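Long-range contact in hypothetical protein, GDSL-like Lipase/Acylhydrolase family protein (Bacteroides uniformis, PDB 4M8K), which is a putative hydrolase of the GDSL-like lipase/acylhydrolase family and probably cleaves ester bonds of a substrate not yet identified: residues W45-D56 against Q202-M211. Numbering follows the deposited sequence. Where two conformers were deposited one is given.
Sequences WYGVPGEKKEND and QWGHPSVQGM. With ACT (acetate ion), chain C.
Trp45 lays its five-membered ring face to face on the imidazole of His205, centroids 3.7 Å apart and planes at 20°, while Lys53 CE rests near the rim of the opposite indole face and Asn55 CG lies at the edge. A chi1 of -161° swings the indole away from its backbone N and over His205, whose CB makes a CH-pi contact with the six-membered ring. Trp203 receives Glu54 CB over its five-membered ring and Lys53 CD at its edge. Replacing Trp45 by alanine would probably uncover one imidazole face and remove the surface on which Lys53 CE packs. In-plane, His205 ND1 donates to Trp203 O (2.6 Å) and NE2 to acetate O (2.8 Å); Ser29, Gly84 and Asn122 also bind this ion, consistent with an SGNH-type active site. Two donors grip Pro206 O: Tyr46 OH on a lone pair (2.6 Å) and Asn55 ND2 from above the carbonyl plane (2.9 Å). Asp56 OD1 accepts from Val208 N at the first turn of helix 208-222, which Ser207 N-caps through OG, itself hydrogen-bonded to Asp200. This joins the loop between strand 22-27 and helix 64-71 to hairpin 201-206 and the C-terminal helix.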
ATOM      1  N   TRP A  45       0.100  12.404   5.426  1.00 20.02           N
ATOM      2  CA  TRP A  45      -1.116  12.730   6.113  1.00 19.29           C
ATOM      3  C   TRP A  45      -0.883  12.853   7.614  1.00 24.70           C
ATOM      4  O   TRP A  45      -1.471  13.693   8.245  1.00 23.37           O
ATOM      5  CB  TRP A  45      -2.160  11.648   5.821  1.00 22.79           C
ATOM      6  CG  TRP A  45      -3.594  12.048   6.095  1.00 19.67           C
ATOM      7  CD1 TRP A  45      -4.447  12.602   5.218  1.00 24.67           C
ATOM      8  CD2 TRP A  45      -4.332  11.847   7.311  1.00 18.60           C
ATOM      9  NE1 TRP A  45      -5.665  12.777   5.809  1.00 21.81           N
ATOM     10  CE2 TRP A  45      -5.624  12.284   7.084  1.00 21.05           C
ATOM     11  CE3 TRP A  45      -4.018  11.289   8.570  1.00 18.55           C
ATOM     12  CZ2 TRP A  45      -6.602  12.275   8.087  1.00 24.69           C
ATOM     13  CZ3 TRP A  45      -4.976  11.224   9.516  1.00 18.74           C
ATOM     14  CH2 TRP A  45      -6.255  11.750   9.303  1.00 21.29           C
ATOM     15  N   TYR A  46      -0.008  12.016   8.158  1.00 24.44           N
ATOM     16  CA  TYR A  46       0.302  12.025   9.593  1.00 25.72           C
ATOM     17  C   TYR A  46       1.588  12.788   9.932  1.00 29.11           C
ATOM     18  O   TYR A  46       2.569  12.690   9.239  1.00 21.71           O
ATOM     19  CB  TYR A  46       0.459  10.600  10.090  1.00 24.58           C
ATOM     20  CG  TYR A  46      -0.778   9.715   9.975  1.00 26.83           C
ATOM     21  CD1 TYR A  46      -1.697   9.674  11.012  1.00 28.28           C
ATOM     22  CD2 TYR A  46      -1.019   8.914   8.853  1.00 24.43           C
ATOM     23  CE1 TYR A  46      -2.853   8.882  10.929  1.00 21.03           C
ATOM     24  CE2 TYR A  46      -2.165   8.110   8.777  1.00 23.77           C
ATOM     25  CZ  TYR A  46      -3.052   8.080   9.809  1.00 22.11           C
ATOM     26  OH  TYR A  46      -4.175   7.277   9.762  1.00 19.70           O
ATOM     27  N   GLY A  47       1.577  13.484  11.053  1.00 26.93           N
ATOM     28  CA  GLY A  47       2.775  14.164  11.549  1.00 31.72           C
ATOM     29  C   GLY A  47       3.232  15.389  10.785  1.00 27.49           C
ATOM     30  O   GLY A  47       4.383  15.789  10.940  1.00 26.87           O
ATOM     31  N   VAL A  48       2.347  16.022  10.011  1.00 28.15           N
ATOM     32  CA  VAL A  48       2.739  17.124   9.149  1.00 24.05           C
ATOM     33  C   VAL A  48       2.594  18.452   9.944  1.00 24.05           C
ATOM     34  O   VAL A  48       1.498  18.842  10.301  1.00 30.75           O
ATOM     35  CB  VAL A  48       1.907  17.218   7.878  1.00 26.11           C
ATOM     36  CG1 VAL A  48       2.314  18.416   7.041  1.00 28.30           C
ATOM     37  CG2 VAL A  48       2.013  15.934   7.025  1.00 29.79           C
ATOM     38  N   PRO A  49       3.691  19.157  10.188  1.00 31.22           N
ATOM     39  CA  PRO A  49       3.584  20.434  10.943  1.00 26.81           C
ATOM     40  C   PRO A  49       2.603  21.422  10.307  1.00 33.72           C
ATOM     41  O   PRO A  49       2.660  21.652   9.083  1.00 29.22           O
ATOM     42  CB  PRO A  49       4.993  20.986  10.891  1.00 32.94           C
ATOM     43  CG  PRO A  49       5.865  19.822  10.599  1.00 33.95           C
ATOM     44  CD  PRO A  49       5.066  18.857   9.789  1.00 29.58           C
ATOM     45  N   GLY A  50       1.699  21.979  11.117  1.00 34.30           N
ATOM     46  CA  GLY A  50       0.720  22.961  10.654  1.00 31.10           C
ATOM     47  C   GLY A  50      -0.439  22.381   9.897  1.00 39.79           C
ATOM     48  O   GLY A  50      -1.229  23.114   9.333  1.00 55.12           O
ATOM     49  N   GLU A  51      -0.538  21.060   9.839  1.00 39.34           N
ATOM     50  CA  GLU A  51      -1.662  20.425   9.163  1.00 39.33           C
ATOM     51  C   GLU A  51      -2.236  19.374  10.093  1.00 41.72           C
ATOM     52  O   GLU A  51      -2.369  18.204   9.736  1.00 43.67           O
ATOM     53  CB  GLU A  51      -1.253  19.832   7.825  1.00 43.56           C
ATOM     54  CG  GLU A  51      -1.099  20.900   6.765  1.00 46.84           C
ATOM     55  CD  GLU A  51      -0.659  20.354   5.429  1.00 59.32           C
ATOM     56  OE1 GLU A  51      -1.055  19.211   5.054  1.00 60.79           O
ATOM     57  OE2 GLU A  51       0.096  21.085   4.756  1.00 50.78           O
ATOM     58  N   LYS A  52      -2.603  19.821  11.292  1.00 32.23           N
ATOM     59  CA  LYS A  52      -3.221  18.942  12.264  1.00 33.65           C
ATOM     60  C   LYS A  52      -4.518  18.285  11.781  1.00 32.71           C
ATOM     61  O   LYS A  52      -5.382  18.948  11.221  1.00 30.99           O
ATOM     62  CB  LYS A  52      -3.512  19.759  13.500  1.00 35.57           C
ATOM     63  CG  LYS A  52      -4.144  18.966  14.619  1.00 42.21           C
ATOM     64  CD  LYS A  52      -4.883  19.899  15.563  1.00 46.84           C
ATOM     65  CE  LYS A  52      -5.245  19.180  16.850  1.00 56.89           C
ATOM     66  NZ  LYS A  52      -5.848  17.840  16.559  1.00 52.22           N
ATOM     67  N   LYS A  53      -4.652  16.990  12.033  1.00 32.41           N
ATOM     68  CA  LYS A  53      -5.805  16.190  11.666  1.00 26.09           C
ATOM     69  C   LYS A  53      -6.641  15.883  12.922  1.00 31.09           C
ATOM     70  O   LYS A  53      -6.110  15.929  14.011  1.00 29.24           O
ATOM     71  CB  LYS A  53      -5.329  14.885  11.025  1.00 29.12           C
ATOM     72  CG  LYS A  53      -4.440  15.048   9.779  1.00 26.19           C
ATOM     73  CD  LYS A  53      -5.209  15.717   8.628  1.00 27.24           C
ATOM     74  CE  LYS A  53      -4.437  15.746   7.315  1.00 26.34           C
ATOM     75  NZ  LYS A  53      -3.025  16.146   7.572  1.00 33.11           N
ATOM     76  N   GLU A  54      -7.946  15.639  12.796  1.00 26.73           N
ATOM     77  CA  GLU A  54      -8.757  15.189  13.951  0.67 28.56           C
ATOM     78  C   GLU A  54      -8.665  13.681  13.962  1.00 30.09           C
ATOM     79  O   GLU A  54      -9.547  12.984  13.503  1.00 25.41           O
ATOM     80  CB  GLU A  54     -10.202  15.712  13.867  0.67 30.99           C
ATOM     81  CG  GLU A  54     -10.197  17.246  13.793  0.67 33.55           C
ATOM     82  CD  GLU A  54      -9.556  17.878  15.031  0.67 40.70           C
ATOM     83  OE1 GLU A  54     -10.057  17.625  16.145  0.67 37.98           O
ATOM     84  OE2 GLU A  54      -8.539  18.610  14.910  0.67 45.13           O
ATOM     85  N   ASN A  55      -7.512  13.214  14.448  1.00 27.65           N
ATOM     86  CA  ASN A  55      -7.109  11.843  14.425  1.00 22.89           C
ATOM     87  C   ASN A  55      -5.977  11.744  15.450  1.00 24.50           C
ATOM     88  O   ASN A  55      -5.112  12.638  15.539  1.00 22.12           O
ATOM     89  CB  ASN A  55      -6.628  11.434  13.006  1.00 23.38           C
ATOM     90  CG  ASN A  55      -6.070  10.003  12.930  1.00 27.13           C
ATOM     91  OD1 ASN A  55      -5.071   9.667  13.590  1.00 26.58           O
ATOM     92  ND2 ASN A  55      -6.695   9.156  12.093  1.00 25.20           N
ATOM     93  N   ASP A  56      -5.995  10.687  16.243  1.00 23.64           N
ATOM     94  CA  ASP A  56      -5.181  10.657  17.450  1.00 23.12           C
ATOM     95  C   ASP A  56      -3.804  10.094  17.244  1.00 22.16           C
ATOM     96  O   ASP A  56      -3.049   9.961  18.212  1.00 22.09           O
ATOM     97  CB  ASP A  56      -5.888   9.869  18.539  1.00 24.74           C
ATOM     98  CG  ASP A  56      -6.105   8.409  18.192  1.00 21.20           C
ATOM     99  OD1 ASP A  56      -5.715   7.949  17.096  1.00 23.75           O
ATOM    100  OD2 ASP A  56      -6.779   7.712  19.013  1.00 22.94           O
ATOM    101  N   GLN A 202     -10.499   7.619  12.183  1.00 18.59           N
ATOM    102  CA  GLN A 202     -10.857   8.993  12.499  1.00 22.66           C
ATOM    103  C   GLN A 202     -10.488   9.829  11.312  1.00 21.31           C
ATOM    104  O   GLN A 202      -9.361   9.777  10.840  1.00 24.41           O
ATOM    105  CB  GLN A 202     -10.102   9.434  13.721  1.00 22.35           C
ATOM    106  CG  GLN A 202     -10.491   8.592  14.927  1.00 26.36           C
ATOM    107  CD  GLN A 202      -9.644   8.841  16.138  1.00 25.12           C
ATOM    108  OE1 GLN A 202      -8.672   9.555  16.083  1.00 24.54           O
ATOM    109  NE2 GLN A 202     -10.028   8.241  17.255  1.00 23.85           N
ATOM    110  N   TRP A 203     -11.422  10.641  10.834  1.00 20.69           N
ATOM    111  CA  TRP A 203     -11.197  11.442   9.620  1.00 19.56           C
ATOM    112  C   TRP A 203     -10.777  10.568   8.479  1.00 19.40           C
ATOM    113  O   TRP A 203      -9.906  10.966   7.679  1.00 22.81           O
ATOM    114  CB  TRP A 203     -10.193  12.585   9.842  1.00 20.35           C
ATOM    115  CG  TRP A 203     -10.823  13.867  10.159  1.00 23.36           C
ATOM    116  CD1 TRP A 203     -12.083  14.085  10.652  1.00 26.68           C
ATOM    117  CD2 TRP A 203     -10.240  15.158   9.969  1.00 23.47           C
ATOM    118  NE1 TRP A 203     -12.304  15.433  10.789  1.00 25.47           N
ATOM    119  CE2 TRP A 203     -11.200  16.114  10.359  1.00 24.64           C
ATOM    120  CE3 TRP A 203      -9.008  15.598   9.454  1.00 26.78           C
ATOM    121  CZ2 TRP A 203     -10.940  17.498  10.343  1.00 29.61           C
ATOM    122  CZ3 TRP A 203      -8.746  16.978   9.424  1.00 28.19           C
ATOM    123  CH2 TRP A 203      -9.711  17.902   9.869  1.00 29.50           C
ATOM    124  N   GLY A 204     -11.400   9.394   8.407  1.00 20.27           N
ATOM    125  CA  GLY A 204     -11.245   8.462   7.255  1.00 20.79           C
ATOM    126  C   GLY A 204      -9.912   7.742   7.202  1.00 22.15           C
ATOM    127  O   GLY A 204      -9.630   6.951   6.235  1.00 21.86           O
ATOM    128  N   HIS A 205      -9.129   7.892   8.267  1.00 22.95           N
ATOM    129  CA  HIS A 205      -7.801   7.257   8.329  1.00 21.43           C
ATOM    130  C   HIS A 205      -7.551   6.559   9.660  1.00 23.58           C
ATOM    131  O   HIS A 205      -8.149   6.902  10.656  1.00 21.79           O
ATOM    132  CB  HIS A 205      -6.741   8.292   8.058  1.00 19.71           C
ATOM    133  CG  HIS A 205      -6.865   8.949   6.715  1.00 21.72           C
ATOM    134  ND1 HIS A 205      -7.890   9.807   6.413  1.00 21.70           N
ATOM    135  CD2 HIS A 205      -6.124   8.846   5.589  1.00 22.55           C
ATOM    136  CE1 HIS A 205      -7.739  10.266   5.188  1.00 27.74           C
ATOM    137  NE2 HIS A 205      -6.697   9.664   4.644  1.00 26.68           N
ATOM    138  N   PRO A 206      -6.706   5.532   9.668  1.00 25.00           N
ATOM    139  CA  PRO A 206      -6.677   4.794  10.950  1.00 23.09           C
ATOM    140  C   PRO A 206      -6.218   5.630  12.135  1.00 22.28           C
ATOM    141  O   PRO A 206      -5.365   6.533  12.002  1.00 23.41           O
ATOM    142  CB  PRO A 206      -5.702   3.664  10.676  1.00 24.88           C
ATOM    143  CG  PRO A 206      -5.782   3.436   9.193  1.00 24.51           C
ATOM    144  CD  PRO A 206      -5.947   4.840   8.620  1.00 23.47           C
ATOM    145  N   SER A 207      -6.861   5.341  13.262  1.00 20.11           N
ATOM    146  CA  SER A 207      -6.561   5.855  14.568  1.00 22.76           C
ATOM    147  C   SER A 207      -5.452   5.019  15.150  1.00 22.29           C
ATOM    148  O   SER A 207      -5.000   4.049  14.538  1.00 23.19           O
ATOM    149  CB  SER A 207      -7.812   5.745  15.469  1.00 20.87           C
ATOM    150  OG  SER A 207      -8.159   4.383  15.691  1.00 25.89           O
ATOM    151  N   VAL A 208      -5.040   5.363  16.347  1.00 21.24           N
ATOM    152  CA  VAL A 208      -4.027   4.603  17.040  1.00 22.74           C
ATOM    153  C   VAL A 208      -4.494   3.166  17.178  1.00 20.79           C
ATOM    154  O   VAL A 208      -3.758   2.242  16.865  1.00 24.75           O
ATOM    155  CB  VAL A 208      -3.730   5.202  18.410  1.00 19.40           C
ATOM    156  CG1 VAL A 208      -2.932   4.207  19.296  1.00 25.96           C
ATOM    157  CG2 VAL A 208      -2.935   6.479  18.255  1.00 23.88           C
ATOM    158  N   GLN A 209      -5.743   2.999  17.623  1.00 22.02           N
ATOM    159  CA  GLN A 209      -6.366   1.671  17.659  1.00 24.07           C
ATOM    160  C   GLN A 209      -6.415   0.956  16.284  1.00 23.05           C
ATOM    161  O   GLN A 209      -6.087  -0.246  16.159  1.00 20.41           O
ATOM    162  CB  GLN A 209      -7.784   1.794  18.231  1.00 27.09           C
ATOM    163  CG  GLN A 209      -8.554   0.489  18.187  1.00 33.93           C
ATOM    164  CD  GLN A 209      -9.983   0.617  18.679  1.00 44.04           C
ATOM    165  OE1 GLN A 209     -10.490   1.718  18.957  1.00 29.32           O
ATOM    166  NE2 GLN A 209     -10.659  -0.513  18.741  1.00 40.79           N
ATOM    167  N   GLY A 210      -6.876   1.667  15.262  1.00 22.99           N
ATOM    168  CA  GLY A 210      -6.920   1.123  13.917  1.00 23.62           C
ATOM    169  C   GLY A 210      -5.547   0.665  13.418  1.00 22.81           C
ATOM    170  O   GLY A 210      -5.433  -0.410  12.792  1.00 24.79           O
HETATM  171  N   MSE A 211      -4.518   1.447  13.707  1.00 20.86           N
HETATM  172  CA  MSE A 211      -3.148   1.091  13.311  1.00 20.88           C
HETATM  173  C   MSE A 211      -2.706  -0.205  13.962  1.00 22.58           C
HETATM  174  O   MSE A 211      -2.032  -1.030  13.313  1.00 24.70           O
HETATM  175  CB  MSE A 211      -2.153   2.180  13.691  1.00 19.41           C
HETATM  176  CG  MSE A 211      -2.256   3.452  12.937  1.00 19.32           C
HETATM  177 SE   MSE A 211      -1.916   3.234  11.000  0.75 20.33          SE
HETATM  178  CE  MSE A 211      -1.784   5.136  10.521  1.00 17.91           C
TER
HETATM  179  C   ACT C 301      -5.373   8.563   1.449  1.00 20.91           C
HETATM  180  O   ACT C 301      -5.550   9.581   2.138  1.00 21.86           O
HETATM  181  OXT ACT C 301      -4.398   8.499   0.699  1.00 15.33           O
HETATM  182  CH3 ACT C 301      -6.298   7.385   1.517  1.00 24.14           C
HETATM  183  O   HOH W   1      -7.360   5.125  18.847  1.00 23.28           O